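Local coordinates for uncharacterized protein MJ1460 (Methanocaldococcus jannaschii DSM 2661, PDB 2OSO) that is of unknown function but carries a V4R domain, of the family named after vinyl-4-reductase, that binds a zinc ion and assembles as a pair of chains, at residues A[118-123]-A[151-156]; A[52-57]-A[135-140]; A[70-75]-A[84-89]. The protein carries 3 engineered substitutions. One frame throughout, in Å; residues are numbered along the deposited sequence.

Contact 1 (A[118-123]-A[151-156]); sequences DFIAGI and CVFEVK. With ZN (zinc ion), chain B.
F153 reaches from strand 151-158 to the first turn of helix 118-132 and ends between I120 and A121. Its CB leaves the strand toward the helix. CG stands anti to the carbonyl carbon (chi1 -56°), and this carries the ring across the gap between strand and helix. CD2 is the first atom to meet the helix, beside the A121 methyl. Next along the same rim, CE2 has A121 CB at 4.0 Å and I120 CG2 slightly farther off, so it sits between the two. CZ, the tip, makes the tightest approach, 3.6 Å to I120 CG2. Both methyls come at the ring obliquely, and the I120 and F153 side chains cross at about a right angle. I120 CG2, the branch standing opposite the backbone N, is the one turned to the ring. The contact is wholly apolar and buried: no hydrogen bond joins the two segments, which meet through these methyls and the ring. V138 and L102 on the flanking strands and L124 one turn along the helix also pack on F153.

Two residues before F153, C151 binds the zinc ion through SG at 2.3 Å. H117, immediately ahead of the helix segment, is another ligand, and E140 and C143 complete the site. On the far side of the helix, D118 and F119 meet K7 and F36 of the second subunit. The arrangement is that of a helix laid over an antiparallel sheet, with a His-Glu-Cys-Cys zinc site at one end, in the V4R domain of this protein.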
ATOM      1  N   ASP A 118       3.309 -13.496   4.549  1.00 22.51           N
ATOM      2  CA  ASP A 118       3.181 -14.113   3.215  1.00 21.87           C
ATOM      3  C   ASP A 118       3.656 -13.187   2.073  1.00 23.10           C
ATOM      4  O   ASP A 118       4.271 -13.679   1.127  1.00 22.34           O
ATOM      5  CB  ASP A 118       1.744 -14.462   2.871  1.00 23.02           C
ATOM      6  CG  ASP A 118       1.203 -15.625   3.635  1.00 26.52           C
ATOM      7  OD1 ASP A 118       1.814 -16.060   4.630  1.00 28.56           O
ATOM      8  OD2 ASP A 118       0.118 -16.065   3.222  1.00 28.30           O
ATOM      9  N   PHE A 119       3.268 -11.912   2.134  1.00 22.99           N
ATOM     10  CA  PHE A 119       3.747 -10.884   1.165  1.00 22.68           C
ATOM     11  C   PHE A 119       5.275 -10.779   1.182  1.00 24.14           C
ATOM     12  O   PHE A 119       5.915 -10.869   0.131  1.00 26.99           O
ATOM     13  CB  PHE A 119       3.055  -9.530   1.431  1.00 22.62           C
ATOM     14  CG  PHE A 119       3.512  -8.421   0.547  1.00 23.13           C
ATOM     15  CD1 PHE A 119       3.312  -8.494  -0.827  1.00 21.74           C
ATOM     16  CD2 PHE A 119       4.049  -7.262   1.074  1.00 21.74           C
ATOM     17  CE1 PHE A 119       3.754  -7.464  -1.645  1.00 23.22           C
ATOM     18  CE2 PHE A 119       4.447  -6.231   0.230  1.00 23.66           C
ATOM     19  CZ  PHE A 119       4.257  -6.339  -1.123  1.00 23.85           C
ATOM     20  N   ILE A 120       5.882 -10.665   2.363  1.00 23.14           N
ATOM     21  CA  ILE A 120       7.360 -10.609   2.479  1.00 23.06           C
ATOM     22  C   ILE A 120       8.035 -11.902   1.916  1.00 23.23           C
ATOM     23  O   ILE A 120       9.048 -11.858   1.204  1.00 23.76           O
ATOM     24  CB  ILE A 120       7.820 -10.326   3.973  1.00 22.41           C
ATOM     25  CG1 ILE A 120       7.581  -8.844   4.363  1.00 23.88           C
ATOM     26  CG2 ILE A 120       9.290 -10.795   4.154  1.00 22.62           C
ATOM     27  CD1 ILE A 120       7.830  -8.476   5.843  1.00 21.72           C
ATOM     28  N   ALA A 121       7.430 -13.050   2.169  1.00 22.25           N
ATOM     29  CA  ALA A 121       7.960 -14.341   1.728  1.00 21.60           C
ATOM     30  C   ALA A 121       7.960 -14.396   0.196  1.00 22.22           C
ATOM     31  O   ALA A 121       8.936 -14.834  -0.401  1.00 23.46           O
ATOM     32  CB  ALA A 121       7.161 -15.551   2.366  1.00 20.46           C
ATOM     33  N   GLY A 122       6.903 -13.871  -0.425  1.00 21.69           N
ATOM     34  CA  GLY A 122       6.819 -13.743  -1.879  1.00 23.05           C
ATOM     35  C   GLY A 122       7.878 -12.816  -2.393  1.00 23.13           C
ATOM     36  O   GLY A 122       8.555 -13.072  -3.450  1.00 25.60           O
ATOM     37  N   ILE A 123       7.994 -11.677  -1.727  1.00 24.09           N
ATOM     38  CA  ILE A 123       9.022 -10.690  -2.151  1.00 23.29           C
ATOM     39  C   ILE A 123      10.405 -11.370  -2.203  1.00 24.80           C
ATOM     40  O   ILE A 123      11.154 -11.224  -3.158  1.00 22.85           O
ATOM     41  CB  ILE A 123       9.109  -9.510  -1.240  1.00 22.74           C
ATOM     42  CG1 ILE A 123       7.848  -8.616  -1.403  1.00 21.95           C
ATOM     43  CG2 ILE A 123      10.357  -8.663  -1.625  1.00 21.91           C
ATOM     44  CD1 ILE A 123       7.807  -7.483  -0.342  1.00 23.17           C
ATOM     45  N   CYS A 151      11.572 -13.377  12.556  1.00 26.30           N
ATOM     46  CA  CYS A 151      10.923 -14.292  11.606  1.00 26.52           C
ATOM     47  C   CYS A 151      12.003 -15.101  10.891  1.00 26.74           C
ATOM     48  O   CYS A 151      13.103 -14.577  10.641  1.00 29.18           O
ATOM     49  CB  CYS A 151      10.073 -13.549  10.601  1.00 24.01           C
ATOM     50  SG  CYS A 151       8.774 -12.367  11.256  1.00 23.76           S
ATOM     51  N   VAL A 152      11.672 -16.341  10.542  1.00 25.87           N
ATOM     52  CA  VAL A 152      12.572 -17.258   9.866  1.00 25.50           C
ATOM     53  C   VAL A 152      11.905 -17.845   8.626  1.00 26.51           C
ATOM     54  O   VAL A 152      10.802 -18.391   8.675  1.00 23.21           O
ATOM     55  CB  VAL A 152      13.038 -18.382  10.779  1.00 26.27           C
ATOM     56  CG1 VAL A 152      13.982 -19.333  10.016  1.00 27.15           C
ATOM     57  CG2 VAL A 152      13.703 -17.833  12.039  1.00 23.44           C
ATOM     58  N   PHE A 153      12.634 -17.733   7.522  1.00 26.07           N
ATOM     59  CA  PHE A 153      12.193 -18.200   6.212  1.00 25.31           C
ATOM     60  C   PHE A 153      13.124 -19.304   5.691  1.00 26.15           C
ATOM     61  O   PHE A 153      14.350 -19.140   5.658  1.00 27.91           O
ATOM     62  CB  PHE A 153      12.165 -17.039   5.228  1.00 23.57           C
ATOM     63  CG  PHE A 153      11.300 -15.847   5.671  1.00 22.71           C
ATOM     64  CD1 PHE A 153      11.841 -14.837   6.481  1.00 24.01           C
ATOM     65  CD2 PHE A 153       9.989 -15.722   5.245  1.00 23.66           C
ATOM     66  CE1 PHE A 153      11.066 -13.714   6.868  1.00 24.95           C
ATOM     67  CE2 PHE A 153       9.184 -14.602   5.658  1.00 22.53           C
ATOM     68  CZ  PHE A 153       9.746 -13.587   6.429  1.00 22.51           C
ATOM     69  N   GLU A 154      12.503 -20.391   5.247  1.00 26.74           N
ATOM     70  CA  GLU A 154      13.144 -21.513   4.560  1.00 28.43           C
ATOM     71  C   GLU A 154      13.150 -21.236   3.033  1.00 28.94           C
ATOM     72  O   GLU A 154      12.067 -20.971   2.451  1.00 28.01           O
ATOM     73  CB  GLU A 154      12.262 -22.725   4.820  1.00 32.68           C
ATOM     74  CG  GLU A 154      12.877 -24.028   5.004  1.00 37.18           C
ATOM     75  CD  GLU A 154      11.911 -24.924   5.807  1.00 40.12           C
ATOM     76  OE1 GLU A 154      10.696 -24.966   5.420  1.00 44.71           O
ATOM     77  OE2 GLU A 154      12.318 -25.493   6.849  1.00 43.02           O
ATOM     78  N   VAL A 155      14.341 -21.257   2.407  1.00 27.01           N
ATOM     79  CA  VAL A 155      14.499 -20.963   0.963  1.00 26.69           C
ATOM     80  C   VAL A 155      14.874 -22.228   0.215  1.00 26.53           C
ATOM     81  O   VAL A 155      15.923 -22.824   0.490  1.00 26.92           O
ATOM     82  CB  VAL A 155      15.599 -19.887   0.664  1.00 25.48           C
ATOM     83  CG1 VAL A 155      15.684 -19.579  -0.877  1.00 25.54           C
ATOM     84  CG2 VAL A 155      15.352 -18.622   1.451  1.00 25.55           C
ATOM     85  N   LYS A 156      14.048 -22.598  -0.761  1.00 28.05           N
ATOM     86  CA  LYS A 156      14.190 -23.819  -1.530  1.00 28.87           C
ATOM     87  C   LYS A 156      14.290 -23.504  -3.001  1.00 26.53           C
ATOM     88  O   LYS A 156      13.545 -22.690  -3.542  1.00 23.36           O
ATOM     89  CB  LYS A 156      12.985 -24.711  -1.356  1.00 30.85           C
ATOM     90  CG  LYS A 156      12.932 -25.442  -0.023  1.00 34.10           C
ATOM     91  CD  LYS A 156      11.576 -26.127   0.173  1.00 35.24           C
ATOM     92  CE  LYS A 156      10.426 -25.112   0.323  1.00 37.89           C
ATOM     93  NZ  LYS A 156      10.701 -23.914   1.224  1.00 39.44           N
TER
HETATM   94 ZN    ZN B 163       6.846 -13.204  10.343  1.00 23.35          ZN

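Contact 2 (A[52-57]-A[135-140]); sequences SLYEIG and YFVVNE. Engineered in segment 135-140: Y135 (natural residue Lys). With ZN (zinc ion), chain B.
Y54 meets V138 in a polar contact of side chain to backbone, where helix 53-64 comes up to strand 135-142, an outermost strand of the four-stranded antiparallel sheet within this chain. The axes of the short segments come no closer than 11.2 Å, so the tyrosine has to span the distance. Its CG lies anti to the backbone N (chi1 -177°), which sends the ring out from the helix toward the strand. There the hydroxyl meets the outward backbone edge of the strand. V138 N donates to Y54 OH over 3.1 Å and almost dead straight, at 177°. The same hydroxyl donates to a water at 2.8 Å, and that water passes a hydrogen to F136 O, 2.7 Å away. One phenol oxygen thus serves an N-H directly and a carbonyl through water, both on the strand edge turned away from strand 151-158. Alongside, V138 O lies obliquely to the ring, 3.3 Å from Y54 CE1, while V137 only brushes the hydroxyl with CG1. A phenylalanine here would probably leave V138 N without its acceptor and break the water link to F136 O.

The helix carrying the tyrosine is fixed at its start by S52, the N-cap, whose OG accepts from E55 N at 3.0 Å. L53 N is bonded to E6 of the second subunit, so this helix end also belongs to the interface between chains. A125 of helix 118-132 packs on both Y54 and V138. Farther along the strand, E140 is extended beyond CG and reaches the metal through one oxygen: OE2 lies 1.9 Å from the zinc ion, whereas OE1 stays at 3.4 Å.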
ATOM      1  N   SER A  52      -2.905 -14.314  -4.604  1.00 34.51           N
ATOM      2  CA  SER A  52      -2.547 -14.329  -3.161  1.00 30.66           C
ATOM      3  C   SER A  52      -1.523 -13.263  -2.837  1.00 26.64           C
ATOM      4  O   SER A  52      -0.858 -12.762  -3.715  1.00 26.35           O
ATOM      5  CB  SER A  52      -2.007 -15.686  -2.759  1.00 28.99           C
ATOM      6  OG  SER A  52      -0.704 -15.838  -3.213  1.00 28.18           O
ATOM      7  N   LEU A  53      -1.410 -12.903  -1.567  1.00 23.48           N
ATOM      8  CA  LEU A  53      -0.363 -11.977  -1.145  1.00 21.74           C
ATOM      9  C   LEU A  53       1.074 -12.498  -1.455  1.00 21.90           C
ATOM     10  O   LEU A  53       1.972 -11.716  -1.756  1.00 24.89           O
ATOM     11  CB  LEU A  53      -0.525 -11.645   0.336  1.00 20.33           C
ATOM     12  CG  LEU A  53      -1.650 -10.602   0.562  1.00 21.02           C
ATOM     13  CD1 LEU A  53      -1.902 -10.416   1.995  1.00 23.19           C
ATOM     14  CD2 LEU A  53      -1.237  -9.257  -0.065  1.00 22.62           C
ATOM     15  N   TYR A  54       1.274 -13.801  -1.347  1.00 22.61           N
ATOM     16  CA  TYR A  54       2.541 -14.417  -1.746  1.00 22.36           C
ATOM     17  C   TYR A  54       2.822 -14.194  -3.226  1.00 23.28           C
ATOM     18  O   TYR A  54       3.902 -13.750  -3.609  1.00 22.16           O
ATOM     19  CB  TYR A  54       2.492 -15.897  -1.457  1.00 23.59           C
ATOM     20  CG  TYR A  54       3.785 -16.621  -1.769  1.00 22.85           C
ATOM     21  CD1 TYR A  54       4.811 -16.631  -0.868  1.00 22.46           C
ATOM     22  CD2 TYR A  54       3.951 -17.308  -2.953  1.00 23.92           C
ATOM     23  CE1 TYR A  54       6.018 -17.275  -1.138  1.00 23.06           C
ATOM     24  CE2 TYR A  54       5.171 -17.971  -3.241  1.00 22.97           C
ATOM     25  CZ  TYR A  54       6.190 -17.962  -2.308  1.00 22.82           C
ATOM     26  OH  TYR A  54       7.422 -18.590  -2.555  1.00 23.81           O
ATOM     27  N   GLU A  55       1.869 -14.483  -4.072  1.00 25.69           N
ATOM     28  CA  GLU A  55       2.108 -14.304  -5.500  1.00 26.81           C
ATOM     29  C   GLU A  55       2.327 -12.847  -5.909  1.00 25.51           C
ATOM     30  O   GLU A  55       3.212 -12.542  -6.702  1.00 24.93           O
ATOM     31  CB  GLU A  55       0.981 -14.943  -6.291  1.00 30.47           C
ATOM     32  CG  GLU A  55       0.973 -16.447  -6.150  1.00 32.86           C
ATOM     33  CD  GLU A  55      -0.269 -17.055  -6.745  1.00 35.06           C
ATOM     34  OE1 GLU A  55      -0.635 -16.638  -7.885  1.00 37.60           O
ATOM     35  OE2 GLU A  55      -0.848 -17.944  -6.065  1.00 39.07           O
ATOM     36  N   ILE A  56       1.573 -11.924  -5.319  1.00 24.95           N
ATOM     37  CA  ILE A  56       1.853 -10.509  -5.489  1.00 22.64           C
ATOM     38  C   ILE A  56       3.246 -10.072  -4.991  1.00 23.67           C
ATOM     39  O   ILE A  56       3.919  -9.263  -5.626  1.00 23.80           O
ATOM     40  CB  ILE A  56       0.715  -9.616  -4.845  1.00 22.48           C
ATOM     41  CG1 ILE A  56      -0.668  -9.968  -5.401  1.00 22.12           C
ATOM     42  CG2 ILE A  56       1.012  -8.122  -5.068  1.00 22.72           C
ATOM     43  CD1 ILE A  56      -0.828  -9.539  -6.899  1.00 26.97           C
ATOM     44  N   GLY A  57       3.674 -10.546  -3.829  1.00 22.71           N
ATOM     45  CA  GLY A  57       5.040 -10.352  -3.348  1.00 24.35           C
ATOM     46  C   GLY A  57       6.088 -10.868  -4.317  1.00 24.33           C
ATOM     47  O   GLY A  57       7.058 -10.156  -4.617  1.00 24.70           O
ATOM     48  N   TYR A 135      14.391 -20.560  -9.895  1.00 26.06           N
ATOM     49  CA  TYR A 135      13.072 -20.434  -9.267  1.00 26.73           C
ATOM     50  C   TYR A 135      13.261 -20.805  -7.824  1.00 26.42           C
ATOM     51  O   TYR A 135      13.890 -21.829  -7.534  1.00 28.77           O
ATOM     52  CB  TYR A 135      12.040 -21.418  -9.828  1.00 26.81           C
ATOM     53  CG  TYR A 135      11.702 -21.218 -11.278  1.00 27.18           C
ATOM     54  CD1 TYR A 135      11.289 -19.966 -11.760  1.00 26.90           C
ATOM     55  CD2 TYR A 135      11.746 -22.284 -12.166  1.00 27.00           C
ATOM     56  CE1 TYR A 135      10.965 -19.776 -13.105  1.00 26.42           C
ATOM     57  CE2 TYR A 135      11.427 -22.098 -13.528  1.00 26.63           C
ATOM     58  CZ  TYR A 135      11.021 -20.843 -13.976  1.00 26.11           C
ATOM     59  OH  TYR A 135      10.681 -20.663 -15.316  1.00 27.64           O
ATOM     60  N   PHE A 136      12.721 -19.987  -6.918  1.00 25.97           N
ATOM     61  CA  PHE A 136      12.745 -20.263  -5.477  1.00 24.82           C
ATOM     62  C   PHE A 136      11.350 -20.357  -4.894  1.00 26.07           C
ATOM     63  O   PHE A 136      10.431 -19.619  -5.317  1.00 26.45           O
ATOM     64  CB  PHE A 136      13.509 -19.183  -4.717  1.00 25.14           C
ATOM     65  CG  PHE A 136      15.001 -19.186  -4.974  1.00 25.65           C
ATOM     66  CD1 PHE A 136      15.858 -19.961  -4.208  1.00 25.96           C
ATOM     67  CD2 PHE A 136      15.540 -18.435  -6.025  1.00 26.24           C
ATOM     68  CE1 PHE A 136      17.222 -19.973  -4.452  1.00 25.56           C
ATOM     69  CE2 PHE A 136      16.930 -18.440  -6.280  1.00 25.70           C
ATOM     70  CZ  PHE A 136      17.756 -19.204  -5.490  1.00 25.97           C
ATOM     71  N   VAL A 137      11.182 -21.254  -3.910  1.00 24.91           N
ATOM     72  CA  VAL A 137      10.023 -21.203  -3.022  1.00 25.60           C
ATOM     73  C   VAL A 137      10.458 -20.863  -1.589  1.00 24.94           C
ATOM     74  O   VAL A 137      11.361 -21.470  -1.058  1.00 24.58           O
ATOM     75  CB  VAL A 137       9.251 -22.532  -2.994  1.00 26.81           C
ATOM     76  CG1 VAL A 137       8.213 -22.506  -1.929  1.00 26.62           C
ATOM     77  CG2 VAL A 137       8.609 -22.802  -4.396  1.00 28.44           C
ATOM     78  N   VAL A 138       9.799 -19.876  -0.987  1.00 25.07           N
ATOM     79  CA  VAL A 138      10.162 -19.360   0.344  1.00 26.70           C
ATOM     80  C   VAL A 138       8.972 -19.555   1.270  1.00 25.72           C
ATOM     81  O   VAL A 138       7.836 -19.128   0.973  1.00 23.94           O
ATOM     82  CB  VAL A 138      10.607 -17.876   0.262  1.00 26.29           C
ATOM     83  CG1 VAL A 138      11.011 -17.272   1.677  1.00 27.19           C
ATOM     84  CG2 VAL A 138      11.759 -17.740  -0.748  1.00 27.24           C
ATOM     85  N   ASN A 139       9.218 -20.247   2.377  1.00 26.19           N
ATOM     86  CA  ASN A 139       8.192 -20.602   3.305  1.00 27.18           C
ATOM     87  C   ASN A 139       8.580 -20.131   4.720  1.00 26.50           C
ATOM     88  O   ASN A 139       9.633 -20.453   5.213  1.00 25.50           O
ATOM     89  CB  ASN A 139       7.979 -22.110   3.249  1.00 29.05           C
ATOM     90  CG  ASN A 139       6.929 -22.595   4.228  1.00 31.46           C
ATOM     91  OD1 ASN A 139       5.832 -22.013   4.345  1.00 33.67           O
ATOM     92  ND2 ASN A 139       7.229 -23.694   4.907  1.00 31.97           N
ATOM     93  N   GLU A 140       7.716 -19.353   5.350  1.00 24.12           N
ATOM     94  CA  GLU A 140       8.029 -18.770   6.633  1.00 23.80           C
ATOM     95  C   GLU A 140       7.658 -19.847   7.635  1.00 24.03           C
ATOM     96  O   GLU A 140       6.524 -20.315   7.644  1.00 21.87           O
ATOM     97  CB  GLU A 140       7.254 -17.445   6.894  1.00 23.88           C
ATOM     98  CG  GLU A 140       7.686 -16.752   8.197  1.00 23.91           C
ATOM     99  CD  GLU A 140       6.943 -15.461   8.463  1.00 22.72           C
ATOM    100  OE1 GLU A 140       5.852 -15.277   7.893  1.00 23.77           O
ATOM    101  OE2 GLU A 140       7.432 -14.635   9.268  1.00 24.65           O
TER
HETATM  102 ZN    ZN B 163       6.846 -13.204  10.343  1.00 23.35          ZN
HETATM  103  O   HOH W   1       7.723 -19.255  -5.237  1.00 23.35           O

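Contact 3 (A[70-75]-A[84-89]); sequences EELKKI and LEIDEN
K73 meets the peptide carbonyl of I86, the flat group at the centre of this contact, in the carbonyl plane and not over a face. NZ donates to I86 O over 2.8 Å, with a C=O...N angle of 154°. The other flat groups are the carboxylates of E70 and E88: E70 OE1 makes a long salt bridge of 3.7 Å to K73 NZ, and E88 OE1 accepts from a water at 2.8 Å that in turn receives E70 N. K73 NZ lies on the E70 side of this pair and probably offsets part of the negative charge there.

The motif is a helix packed on the strand that follows it: helix 69-79 turns back on strand 83-85, an outermost strand of the antiparallel sheet within this chain, and on the link to helix 88-93. D87 is the N-cap of that last helix, its OD1 accepting from K90 N. The lysine gets to its carbonyl by a straight run, with CG anti to the carbonyl carbon (chi1 -67°) and the chain extended from there, so that CE passes beside I86 CB. NZ also gives a hydrogen bond to a second water at 3.0 Å, which accepts from I86 N as well, so lysine and water together hold both polar backbone atoms of I86.

Beneath this polar rim lies an apolar layer. L72 sets CG against L84 CD2 at 3.7 Å, the two side chains crossing obliquely, and its CD2 against I86 CD1 at 4.0 Å. C127 and I131 of helix 118-132 also pack on L72, and L124 packs on L84. Beside L84 a third water joins the backbones, donating to K73 O at 2.6 Å and accepting from L84 N at 3.1 Å.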
ATOM      1  N   GLU A  70      23.332  -7.572  -0.987  1.00 27.81           N
ATOM      2  CA  GLU A  70      23.483  -6.339  -0.203  1.00 28.92           C
ATOM      3  C   GLU A  70      22.345  -5.366  -0.560  1.00 27.95           C
ATOM      4  O   GLU A  70      21.756  -4.731   0.310  1.00 25.43           O
ATOM      5  CB  GLU A  70      24.886  -5.723  -0.356  1.00 32.45           C
ATOM      6  CG  GLU A  70      25.483  -5.107   0.952  1.00 35.99           C
ATOM      7  CD  GLU A  70      25.244  -5.943   2.264  1.00 38.97           C
ATOM      8  OE1 GLU A  70      25.484  -7.188   2.296  1.00 41.47           O
ATOM      9  OE2 GLU A  70      24.809  -5.329   3.279  1.00 41.15           O
ATOM     10  N   GLU A  71      22.012  -5.293  -1.849  1.00 28.73           N
ATOM     11  CA  GLU A  71      20.939  -4.459  -2.347  1.00 30.55           C
ATOM     12  C   GLU A  71      19.567  -4.926  -1.826  1.00 28.50           C
ATOM     13  O   GLU A  71      18.715  -4.101  -1.486  1.00 27.52           O
ATOM     14  CB  GLU A  71      20.974  -4.434  -3.898  1.00 33.08           C
ATOM     15  CG  GLU A  71      20.092  -3.376  -4.478  1.00 35.99           C
ATOM     16  CD  GLU A  71      20.367  -3.047  -5.979  1.00 35.94           C
ATOM     17  OE1 GLU A  71      21.124  -3.740  -6.684  1.00 38.10           O
ATOM     18  OE2 GLU A  71      19.771  -2.068  -6.450  1.00 40.43           O
ATOM     19  N   LEU A  72      19.370  -6.233  -1.744  1.00 27.18           N
ATOM     20  CA  LEU A  72      18.148  -6.793  -1.130  1.00 28.88           C
ATOM     21  C   LEU A  72      17.967  -6.299   0.316  1.00 30.33           C
ATOM     22  O   LEU A  72      16.855  -5.910   0.748  1.00 31.20           O
ATOM     23  CB  LEU A  72      18.199  -8.327  -1.178  1.00 28.31           C
ATOM     24  CG  LEU A  72      17.020  -9.149  -0.617  1.00 27.12           C
ATOM     25  CD1 LEU A  72      15.653  -8.563  -0.934  1.00 26.64           C
ATOM     26  CD2 LEU A  72      17.114 -10.565  -1.114  1.00 27.98           C
ATOM     27  N   LYS A  73      19.066  -6.345   1.073  1.00 30.27           N
ATOM     28  CA  LYS A  73      19.068  -5.898   2.460  1.00 28.78           C
ATOM     29  C   LYS A  73      18.714  -4.407   2.567  1.00 29.30           C
ATOM     30  O   LYS A  73      17.966  -3.992   3.493  1.00 26.63           O
ATOM     31  CB  LYS A  73      20.419  -6.193   3.124  1.00 29.46           C
ATOM     32  CG  LYS A  73      20.737  -7.710   3.310  1.00 29.57           C
ATOM     33  CD  LYS A  73      22.153  -7.911   3.883  1.00 29.81           C
ATOM     34  CE  LYS A  73      22.429  -9.363   4.232  1.00 30.82           C
ATOM     35  NZ  LYS A  73      23.883  -9.692   4.536  1.00 29.95           N
ATOM     36  N   LYS A  74      19.266  -3.611   1.636  1.00 29.60           N
ATOM     37  CA  LYS A  74      19.030  -2.189   1.601  1.00 31.05           C
ATOM     38  C   LYS A  74      17.575  -1.836   1.307  1.00 29.81           C
ATOM     39  O   LYS A  74      17.009  -0.978   1.943  1.00 28.88           O
ATOM     40  CB  LYS A  74      19.925  -1.529   0.572  1.00 31.21           C
ATOM     41  CG  LYS A  74      20.045  -0.027   0.740  1.00 32.66           C
ATOM     42  CD  LYS A  74      20.596   0.594  -0.535  1.00 33.30           C
ATOM     43  CE  LYS A  74      21.531   1.802  -0.259  1.00 35.84           C
ATOM     44  N   ILE A  75      16.998  -2.470   0.300  1.00 30.95           N
ATOM     45  CA  ILE A  75      15.570  -2.303  -0.016  1.00 30.28           C
ATOM     46  C   ILE A  75      14.686  -2.574   1.196  1.00 27.09           C
ATOM     47  O   ILE A  75      13.743  -1.838   1.446  1.00 25.40           O
ATOM     48  CB  ILE A  75      15.128  -3.221  -1.161  1.00 32.26           C
ATOM     49  CG1 ILE A  75      15.772  -2.745  -2.471  1.00 33.34           C
ATOM     50  CG2 ILE A  75      13.592  -3.231  -1.263  1.00 34.06           C
ATOM     51  CD1 ILE A  75      15.734  -3.749  -3.625  1.00 33.19           C
ATOM     52  N   LEU A  84      17.092  -7.667   7.399  1.00 28.43           N
ATOM     53  CA  LEU A  84      17.139  -8.961   6.780  1.00 29.38           C
ATOM     54  C   LEU A  84      18.531  -9.567   7.068  1.00 30.45           C
ATOM     55  O   LEU A  84      19.545  -8.942   6.826  1.00 29.72           O
ATOM     56  CB  LEU A  84      16.909  -8.768   5.270  1.00 30.83           C
ATOM     57  CG  LEU A  84      16.358  -9.861   4.376  1.00 32.29           C
ATOM     58  CD1 LEU A  84      15.149 -10.536   5.003  1.00 31.71           C
ATOM     59  CD2 LEU A  84      16.052  -9.296   2.924  1.00 30.40           C
ATOM     60  N   GLU A  85      18.546 -10.767   7.634  1.00 31.56           N
ATOM     61  CA  GLU A  85      19.773 -11.485   7.958  1.00 33.00           C
ATOM     62  C   GLU A  85      19.979 -12.591   6.927  1.00 31.87           C
ATOM     63  O   GLU A  85      19.237 -13.570   6.897  1.00 29.52           O
ATOM     64  CB  GLU A  85      19.707 -12.043   9.387  1.00 34.26           C
ATOM     65  CG  GLU A  85      19.499 -10.960  10.432  1.00 35.48           C
ATOM     66  CD  GLU A  85      19.375 -11.456  11.883  1.00 37.05           C
ATOM     67  OE1 GLU A  85      19.548 -12.666  12.181  1.00 38.78           O
ATOM     68  OE2 GLU A  85      19.089 -10.585  12.731  1.00 40.70           O
ATOM     69  N   ILE A  86      20.991 -12.415   6.083  1.00 31.88           N
ATOM     70  CA  ILE A  86      21.348 -13.370   5.011  1.00 32.41           C
ATOM     71  C   ILE A  86      22.862 -13.466   4.962  1.00 32.37           C
ATOM     72  O   ILE A  86      23.535 -12.447   4.790  1.00 32.85           O
ATOM     73  CB  ILE A  86      20.871 -12.903   3.590  1.00 33.25           C
ATOM     74  CG1 ILE A  86      19.471 -12.259   3.646  1.00 34.36           C
ATOM     75  CG2 ILE A  86      20.964 -14.050   2.583  1.00 33.19           C
ATOM     76  CD1 ILE A  86      18.775 -12.054   2.256  1.00 33.44           C
ATOM     77  N   ASP A  87      23.389 -14.678   5.121  1.00 31.93           N
ATOM     78  CA  ASP A  87      24.808 -14.962   4.944  1.00 31.20           C
ATOM     79  C   ASP A  87      25.045 -15.374   3.493  1.00 31.10           C
ATOM     80  O   ASP A  87      24.881 -16.535   3.137  1.00 30.90           O
ATOM     81  CB  ASP A  87      25.211 -16.085   5.891  1.00 31.23           C
ATOM     82  CG  ASP A  87      26.746 -16.321   5.940  1.00 31.37           C
ATOM     83  OD1 ASP A  87      27.447 -15.892   4.999  1.00 31.12           O
ATOM     84  OD2 ASP A  87      27.230 -16.937   6.930  1.00 31.40           O
ATOM     85  N   GLU A  88      25.471 -14.423   2.671  1.00 30.08           N
ATOM     86  CA  GLU A  88      25.672 -14.638   1.244  1.00 31.26           C
ATOM     87  C   GLU A  88      26.797 -15.624   0.884  1.00 31.77           C
ATOM     88  O   GLU A  88      26.669 -16.434  -0.034  1.00 32.26           O
ATOM     89  CB  GLU A  88      25.995 -13.292   0.630  1.00 32.10           C
ATOM     90  CG  GLU A  88      26.467 -13.321  -0.775  1.00 33.15           C
ATOM     91  CD  GLU A  88      26.609 -11.924  -1.321  1.00 33.48           C
ATOM     92  OE1 GLU A  88      26.381 -10.955  -0.553  1.00 36.00           O
ATOM     93  OE2 GLU A  88      26.934 -11.804  -2.504  1.00 33.78           O
ATOM     94  N   ASN A  89      27.911 -15.524   1.583  1.00 32.13           N
ATOM     95  CA  ASN A  89      29.020 -16.443   1.333  1.00 33.14           C
ATOM     96  C   ASN A  89      28.659 -17.907   1.658  1.00 31.37           C
ATOM     97  O   ASN A  89      29.098 -18.837   0.971  1.00 30.14           O
ATOM     98  CB  ASN A  89      30.272 -15.951   2.064  1.00 35.59           C
ATOM     99  CG  ASN A  89      30.982 -14.816   1.298  1.00 38.06           C
ATOM    100  OD1 ASN A  89      30.527 -14.390   0.218  1.00 38.82           O
ATOM    101  ND2 ASN A  89      32.114 -14.348   1.840  1.00 38.91           N
TER
HETATM  102  O   HOH W   2      25.967  -8.551  -2.024  1.00 35.11           O
HETATM  103  O   HOH W   3      17.351  -5.099   5.766  1.00 23.04           O
HETATM  104  O   HOH W   4      23.157 -10.552   7.343  1.00 35.66           O

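Overall arrangement
All three contacts reach one antiparallel sheet, ordered 83-85, 98-103, 151-158, 135-142. Contacts 1 and 2 sit on adjacent strands, their centres about 7 Å apart, and touch through backbone pairs such as K156 O with V137 N; both supply a ligand to the same zinc ion. Contact 3 lies at the opposite border of the sheet, its centre about 13 Å from that of contact 1 and 18 Å from that of contact 2. Along the chain 52-57 comes first, contact 3 opens and closes next, and then the segments of contacts 1 and 2 alternate. Earlier helices are thereby fastened to both outer strands, while helix 118-132 lies against the sheet between them.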